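Local coordinates for protein erythropoietin (Homo sapiens, PDB 1EER) that acts as a hormone that binds and dimerises its receptor, activating JAK2 and so controlling red blood cell proliferation and differentiation, at residues Pro42-Asn47 and Tyr145-Arg150. The protein carries 5 engineered substitutions. Residues are numbered along the deposited sequence; the frame is centred on the assembly and turned at random.
Sequences PDTKVN and YSNFLR
P42 and T44 pack on N147 and F148 in a buried, water-bridged loop-to-helix contact of the four-helix-bundle cytokine fold. The loop runs from strand 34-41 to helix 48-51 and packs against the C-terminal helix 138-161. T44 carries most of the loop's side of the contact, and F148 most of the helix's side. T44 CG2 lies 3.8 Å from F148 CB and comes to the F148 ring at the edge, near the ring plane. With chi1 73°, T44 OG1 lies between the backbone N and the carbonyl carbon, and CG2 is anti to that carbon, beside the backbone N. OG1 rests 3.4 Å from N147 CB. P42 adds an apolar touch, with CG 3.9 Å from F148 CD2, and the two side chains cross at about a right angle. L70 of helix 56-82 touches both P42 and F148, so the pair also packs on that helix.

Polar groups meet through two waters. One donates to the backbone O of T44 and to the backbone O of N147. The other donates to T44 OG1 and accepts from N147 ND2. T44 OG1 is also hydrogen-bonded to the backbone of another protein's chain, and R150 forms a salt bridge to an acidic side chain of that chain. T44 and R150 thus also face a chain of another protein.

Within the loop, D43 OD1 accepts from K45 N at 2.9 Å, an Asx turn, while D43 OD2 forms a salt bridge with R131. Both polar atoms of the N147 amide are bonded: ND2 to the water and OD1 to R150. The R150 guanidinium comes side-on, and NE and NH2 both donate to the single atom N147 OD1, each at 3.0 Å and with OD1 in the guanidinium plane.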
loop_
_atom_site.group_PDB
_atom_site.type_symbol
_atom_site.label_atom_id
_atom_site.label_comp_id
_atom_site.label_asym_id
_atom_site.label_seq_id
_atom_site.Cartn_x
_atom_site.Cartn_y
_atom_site.Cartn_z
ATOM N N PRO A 42 -1.869 0.460 21.030
ATOM C CA PRO A 42 -1.407 1.848 21.128
ATOM C C PRO A 42 -2.496 2.830 20.688
ATOM O O PRO A 42 -3.556 2.428 20.206
ATOM C CB PRO A 42 -0.179 1.884 20.215
ATOM C CG PRO A 42 -0.403 0.761 19.227
ATOM C CD PRO A 42 -1.398 -0.212 19.804
ATOM N N ASP A 43 -2.243 4.114 20.884
ATOM C CA ASP A 43 -3.194 5.124 20.459
ATOM C C ASP A 43 -2.749 5.456 19.051
ATOM O O ASP A 43 -1.559 5.655 18.819
ATOM C CB ASP A 43 -3.094 6.375 21.332
ATOM C CG ASP A 43 -4.123 7.431 20.955
ATOM O OD1 ASP A 43 -4.712 7.340 19.857
ATOM O OD2 ASP A 43 -4.347 8.353 21.760
ATOM N N THR A 44 -3.683 5.505 18.106
ATOM C CA THR A 44 -3.301 5.806 16.731
ATOM C C THR A 44 -3.674 7.203 16.242
ATOM O O THR A 44 -3.306 7.594 15.130
ATOM C CB THR A 44 -3.884 4.770 15.748
ATOM O OG1 THR A 44 -5.291 4.983 15.603
ATOM C CG2 THR A 44 -3.634 3.361 16.260
ATOM N N LYS A 45 -4.383 7.970 17.060
ATOM C CA LYS A 45 -4.773 9.299 16.616
ATOM C C LYS A 45 -3.596 10.248 16.463
ATOM O O LYS A 45 -2.616 10.195 17.212
ATOM C CB LYS A 45 -5.813 9.906 17.561
ATOM C CG LYS A 45 -5.294 10.326 18.929
ATOM C CD LYS A 45 -6.432 10.793 19.862
ATOM C CE LYS A 45 -5.610 11.134 21.110
ATOM N NZ LYS A 45 -6.318 11.635 22.286
ATOM N N VAL A 46 -3.686 11.105 15.458
ATOM C CA VAL A 46 -2.653 12.097 15.208
ATOM C C VAL A 46 -3.316 13.466 15.052
ATOM O O VAL A 46 -4.160 13.665 14.174
ATOM C CB VAL A 46 -1.835 11.775 13.917
ATOM C CG1 VAL A 46 -1.029 12.996 13.486
ATOM C CG2 VAL A 46 -0.900 10.598 14.165
ATOM N N ASN A 47 -2.959 14.396 15.929
ATOM C CA ASN A 47 -3.493 15.749 15.843
ATOM C C ASN A 47 -2.418 16.470 15.035
ATOM O O ASN A 47 -1.336 16.769 15.550
ATOM C CB ASN A 47 -3.638 16.351 17.245
ATOM C CG ASN A 47 -4.330 17.702 17.234
ATOM O OD1 ASN A 47 -3.678 18.739 17.122
ATOM N ND2 ASN A 47 -5.653 17.693 17.354
ATOM N N TYR A 145 -4.262 -1.545 13.772
ATOM C CA TYR A 145 -3.067 -1.952 13.043
ATOM C C TYR A 145 -2.924 -1.070 11.804
ATOM O O TYR A 145 -1.855 -0.518 11.557
ATOM C CB TYR A 145 -3.186 -3.433 12.643
ATOM C CG TYR A 145 -2.105 -3.954 11.717
ATOM C CD1 TYR A 145 -0.755 -3.765 12.007
ATOM C CD2 TYR A 145 -2.436 -4.687 10.578
ATOM C CE1 TYR A 145 0.247 -4.298 11.188
ATOM C CE2 TYR A 145 -1.441 -5.228 9.744
ATOM C CZ TYR A 145 -0.101 -5.027 10.059
ATOM O OH TYR A 145 0.883 -5.548 9.247
ATOM N N SER A 146 -4.010 -0.935 11.042
ATOM C CA SER A 146 -4.022 -0.110 9.825
ATOM C C SER A 146 -3.866 1.389 10.121
ATOM O O SER A 146 -3.051 2.065 9.496
ATOM C CB SER A 146 -5.324 -0.346 9.042
ATOM O OG SER A 146 -5.395 0.478 7.891
ATOM N N ASN A 147 -4.640 1.905 11.075
ATOM C CA ASN A 147 -4.568 3.321 11.416
ATOM C C ASN A 147 -3.180 3.717 11.900
ATOM O O ASN A 147 -2.715 4.828 11.626
ATOM C CB ASN A 147 -5.612 3.675 12.486
ATOM C CG ASN A 147 -6.966 4.043 11.890
ATOM O OD1 ASN A 147 -7.085 4.303 10.696
ATOM N ND2 ASN A 147 -7.990 4.066 12.727
ATOM N N PHE A 148 -2.512 2.811 12.618
ATOM C CA PHE A 148 -1.165 3.099 13.119
ATOM C C PHE A 148 -0.101 3.160 12.014
ATOM O O PHE A 148 0.694 4.109 11.944
ATOM C CB PHE A 148 -0.737 2.058 14.158
ATOM C CG PHE A 148 0.502 2.445 14.920
ATOM C CD1 PHE A 148 1.764 2.198 14.394
ATOM C CD2 PHE A 148 0.406 3.072 16.162
ATOM C CE1 PHE A 148 2.913 2.564 15.088
ATOM C CE2 PHE A 148 1.549 3.444 16.866
ATOM C CZ PHE A 148 2.807 3.190 16.329
ATOM N N LEU A 149 -0.081 2.145 11.157
ATOM C CA LEU A 149 0.904 2.091 10.081
ATOM C C LEU A 149 0.668 3.186 9.046
ATOM O O LEU A 149 1.609 3.840 8.586
ATOM C CB LEU A 149 0.873 0.726 9.373
ATOM C CG LEU A 149 0.897 -0.592 10.153
ATOM C CD1 LEU A 149 0.941 -1.737 9.161
ATOM C CD2 LEU A 149 2.076 -0.642 11.092
ATOM N N ARG A 150 -0.594 3.386 8.681
ATOM C CA ARG A 150 -0.921 4.382 7.678
ATOM C C ARG A 150 -0.915 5.776 8.267
ATOM O O ARG A 150 -0.913 6.764 7.533
ATOM C CB ARG A 150 -2.283 4.064 7.051
ATOM C CG ARG A 150 -3.468 4.696 7.746
ATOM C CD ARG A 150 -4.768 4.152 7.203
ATOM N NE ARG A 150 -5.915 4.657 7.948
ATOM C CZ ARG A 150 -6.978 5.229 7.393
ATOM N NH1 ARG A 150 -7.051 5.373 6.077
ATOM N NH2 ARG A 150 -7.967 5.668 8.159
HETATM O O HOH W 1 -1.524 6.509 13.313
HETATM O O HOH W 2 -7.694 3.345 15.406
#